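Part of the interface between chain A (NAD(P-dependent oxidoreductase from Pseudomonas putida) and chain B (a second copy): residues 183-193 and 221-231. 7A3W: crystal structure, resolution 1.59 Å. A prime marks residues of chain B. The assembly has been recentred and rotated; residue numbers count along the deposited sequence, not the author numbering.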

# COMPACT_ATOMS: atom_id res chain seq x y z
N PHE A 183 6.73 3.40 4.55
CA PHE A 183 5.38 3.09 4.08
C PHE A 183 5.48 2.51 2.67
O PHE A 183 4.96 1.40 2.43
CB PHE A 183 4.53 4.36 4.14
CG PHE A 183 3.25 4.30 3.37
CD1 PHE A 183 2.47 3.14 3.32
CD2 PHE A 183 2.82 5.40 2.66
CE1 PHE A 183 1.30 3.11 2.59
CE2 PHE A 183 1.66 5.34 1.90
CZ PHE A 183 0.89 4.20 1.88
N TYR A 184 6.11 3.24 1.74
CA TYR A 184 6.09 2.84 0.32
C TYR A 184 6.68 1.44 0.13
O TYR A 184 6.01 0.59 -0.50
CB TYR A 184 6.83 3.82 -0.58
CG TYR A 184 6.79 3.38 -2.02
CD1 TYR A 184 7.75 2.55 -2.55
CD2 TYR A 184 5.76 3.77 -2.85
CE1 TYR A 184 7.70 2.12 -3.87
CE2 TYR A 184 5.71 3.38 -4.17
CZ TYR A 184 6.68 2.56 -4.69
OH TYR A 184 6.63 2.10 -5.97
N PHE A 185 7.85 1.14 0.68
CA PHE A 185 8.50 -0.16 0.37
C PHE A 185 7.90 -1.30 1.19
O PHE A 185 7.83 -2.44 0.66
CB PHE A 185 10.03 -0.08 0.41
CG PHE A 185 10.56 0.57 -0.83
CD1 PHE A 185 10.29 0.02 -2.08
CD2 PHE A 185 11.20 1.79 -0.77
CE1 PHE A 185 10.67 0.66 -3.25
CE2 PHE A 185 11.60 2.42 -1.94
CZ PHE A 185 11.35 1.84 -3.17
N GLY A 186 7.45 -1.03 2.41
CA GLY A 186 6.66 -2.05 3.14
C GLY A 186 5.41 -2.43 2.35
O GLY A 186 5.06 -3.61 2.27
N ALA A 187 4.73 -1.42 1.79
CA ALA A 187 3.56 -1.63 0.95
C ALA A 187 3.90 -2.38 -0.35
O ALA A 187 3.11 -3.22 -0.81
CB ALA A 187 2.89 -0.31 0.68
N PHE A 188 5.04 -2.06 -0.96
CA PHE A 188 5.46 -2.67 -2.24
C PHE A 188 5.80 -4.12 -1.98
O PHE A 188 5.38 -4.97 -2.78
CB PHE A 188 6.62 -1.91 -2.90
CG PHE A 188 6.93 -2.42 -4.27
CD1 PHE A 188 6.08 -2.16 -5.34
CD2 PHE A 188 8.05 -3.19 -4.51
CE1 PHE A 188 6.35 -2.66 -6.60
CE2 PHE A 188 8.31 -3.67 -5.77
CZ PHE A 188 7.46 -3.42 -6.82
N ALA A 189 6.46 -4.43 -0.87
CA ALA A 189 6.75 -5.84 -0.51
C ALA A 189 5.43 -6.59 -0.28
O ALA A 189 5.30 -7.75 -0.70
CB ALA A 189 7.63 -5.93 0.71
N ALA A 190 4.45 -5.96 0.38
CA ALA A 190 3.12 -6.57 0.60
C ALA A 190 2.51 -6.87 -0.76
O ALA A 190 1.92 -7.93 -0.92
CB ALA A 190 2.23 -5.65 1.42
N TRP A 191 2.58 -5.92 -1.71
CA TRP A 191 2.00 -6.15 -3.06
C TRP A 191 2.65 -7.38 -3.71
O TRP A 191 1.93 -8.24 -4.25
CB TRP A 191 2.15 -4.93 -3.95
CG TRP A 191 1.51 -5.18 -5.27
CD1 TRP A 191 0.18 -5.06 -5.57
CD2 TRP A 191 2.14 -5.67 -6.46
NE1 TRP A 191 -0.04 -5.37 -6.88
CE2 TRP A 191 1.13 -5.78 -7.44
CE3 TRP A 191 3.46 -5.96 -6.81
CZ2 TRP A 191 1.40 -6.23 -8.74
CZ3 TRP A 191 3.72 -6.42 -8.08
CH2 TRP A 191 2.71 -6.52 -9.04
N LEU A 192 3.98 -7.47 -3.64
CA LEU A 192 4.74 -8.60 -4.21
C LEU A 192 4.27 -9.89 -3.53
O LEU A 192 4.08 -10.89 -4.25
CB LEU A 192 6.23 -8.39 -4.01
CG LEU A 192 6.83 -7.28 -4.88
CD1 LEU A 192 8.24 -6.94 -4.41
CD2 LEU A 192 6.82 -7.65 -6.36
N GLU A 193 4.15 -9.88 -2.21
CA GLU A 193 3.70 -11.05 -1.41
C GLU A 193 2.34 -11.55 -1.92
O GLU A 193 2.18 -12.76 -2.13
CB GLU A 193 3.67 -10.63 0.05
CG GLU A 193 3.39 -11.79 0.98
CD GLU A 193 3.88 -11.55 2.39
OE1 GLU A 193 5.03 -11.10 2.56
OE2 GLU A 193 3.09 -11.75 3.30
N ASP B 221 1.44 3.74 -9.45
CA ASP B 221 2.32 3.75 -10.65
C ASP B 221 3.32 2.59 -10.55
O ASP B 221 3.55 1.91 -11.58
CB ASP B 221 3.06 5.08 -10.77
CG ASP B 221 4.07 5.10 -11.89
OD1 ASP B 221 5.23 4.67 -11.64
OD2 ASP B 221 3.69 5.48 -12.99
N GLY B 222 3.90 2.38 -9.37
CA GLY B 222 4.90 1.31 -9.14
C GLY B 222 4.33 -0.08 -9.39
O GLY B 222 5.06 -0.96 -9.87
N ILE B 223 3.07 -0.31 -9.02
CA ILE B 223 2.39 -1.62 -9.24
C ILE B 223 2.23 -1.80 -10.75
O ILE B 223 2.58 -2.85 -11.26
CB ILE B 223 1.06 -1.68 -8.47
CG1 ILE B 223 1.32 -1.85 -6.96
CG2 ILE B 223 0.13 -2.75 -9.04
CD1 ILE B 223 0.12 -1.56 -6.09
N LYS B 224 1.72 -0.80 -11.45
CA LYS B 224 1.60 -0.86 -12.94
C LYS B 224 2.95 -1.20 -13.57
O LYS B 224 3.03 -2.16 -14.38
CB LYS B 224 1.07 0.48 -13.44
CG LYS B 224 -0.39 0.69 -13.12
CD LYS B 224 -0.97 1.94 -13.73
CE LYS B 224 -2.32 2.25 -13.14
NZ LYS B 224 -2.74 3.64 -13.43
N THR B 225 3.98 -0.46 -13.18
CA THR B 225 5.35 -0.58 -13.72
C THR B 225 5.88 -1.98 -13.45
O THR B 225 6.38 -2.66 -14.40
CB THR B 225 6.27 0.49 -13.13
OG1 THR B 225 5.70 1.76 -13.44
CG2 THR B 225 7.67 0.40 -13.70
N ALA B 226 5.82 -2.41 -12.20
CA ALA B 226 6.42 -3.70 -11.81
C ALA B 226 5.62 -4.84 -12.48
O ALA B 226 6.25 -5.80 -12.93
CB ALA B 226 6.42 -3.83 -10.31
N ALA B 227 4.28 -4.74 -12.52
CA ALA B 227 3.43 -5.79 -13.15
C ALA B 227 3.80 -5.91 -14.62
O ALA B 227 3.87 -7.04 -15.11
CB ALA B 227 1.97 -5.48 -13.01
N ASP B 228 3.98 -4.78 -15.33
CA ASP B 228 4.33 -4.81 -16.77
C ASP B 228 5.71 -5.45 -16.95
O ASP B 228 5.87 -6.29 -17.87
CB ASP B 228 4.21 -3.44 -17.40
CG ASP B 228 2.78 -2.94 -17.53
OD1 ASP B 228 1.85 -3.72 -17.24
OD2 ASP B 228 2.62 -1.79 -17.92
N ARG B 229 6.66 -5.15 -16.07
CA ARG B 229 8.01 -5.77 -16.12
C ARG B 229 7.93 -7.27 -15.82
O ARG B 229 8.65 -8.01 -16.50
CB ARG B 229 8.96 -5.09 -15.13
CG ARG B 229 9.50 -3.77 -15.66
CD ARG B 229 10.39 -3.14 -14.61
NE ARG B 229 11.04 -1.92 -15.02
CZ ARG B 229 12.16 -1.87 -15.74
NH1 ARG B 229 12.75 -2.98 -16.17
NH2 ARG B 229 12.68 -0.69 -16.04
N ILE B 230 7.15 -7.69 -14.82
CA ILE B 230 7.04 -9.13 -14.43
C ILE B 230 6.39 -9.89 -15.59
O ILE B 230 6.88 -10.96 -15.94
CB ILE B 230 6.28 -9.30 -13.09
CG1 ILE B 230 7.04 -8.67 -11.92
CG2 ILE B 230 5.96 -10.76 -12.82
CD1 ILE B 230 6.17 -8.30 -10.72
N ALA B 231 5.37 -9.31 -16.22
CA ALA B 231 4.67 -9.90 -17.39
C ALA B 231 5.70 -10.14 -18.50
O ALA B 231 5.59 -11.19 -19.16
CB ALA B 231 3.56 -9.01 -17.87

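This is an apolar helix-to-helix contact in which three aromatic side chains and a leucine of chain A pack on small and branched aliphatic residues of chain B, with no hydrogen bond between the two stretches. The helix axes come no closer than 11.1 Å and run at 42° to each other. That spacing leaves room for large rings on one side, and the other helix meets them with glycine, alanine and isoleucine.

Trp191 is the centre of the contact and has the largest covered area. Its CA-to-CB bond points toward chain B, and chi1 is t. Ile223′ lies over one face of the indole. Ile223′ CG1 sits 3.6 Å from the centroid of the Trp191 five-membered ring, only 8° off the ring normal, which makes a CH-pi contact. Ile223′ CD1 is 3.5 Å from Trp191 CD1. Trp191 NE1 approaches Ile223′ CG2 at 3.4 Å, but its hydrogen bond is made elsewhere in the structure. The six-membered ring reaches further along the partner helix. Trp191 CH2 lies 4.2 Å from Ala227′ CB, and Trp191 CZ3 lies 4.1 Å from Ile230′ CD1, which sits at the ring edge. Leu192 CD2 also reaches Ile230′ CD1, at 4.5 Å.

The CA-to-CB bond of Phe188 points sideways, but the end of the side chain comes nearer. Phe188 CZ meets Ala226′ CB at 3.7 Å, with the methyl group near the ring plane.

The CA-to-CB bond of Tyr184 also points sideways, and Tyr184 OH lies 3.7 Å from Gly222′ CA. The absence of a side chain at Gly222′ matters here. An ideal CB on Gly222′ would point toward chain A and lie 2.2 Å from Tyr184 OH, a clash. Ala226′, one helical turn on, does carry a methyl group, and it fits against Phe188.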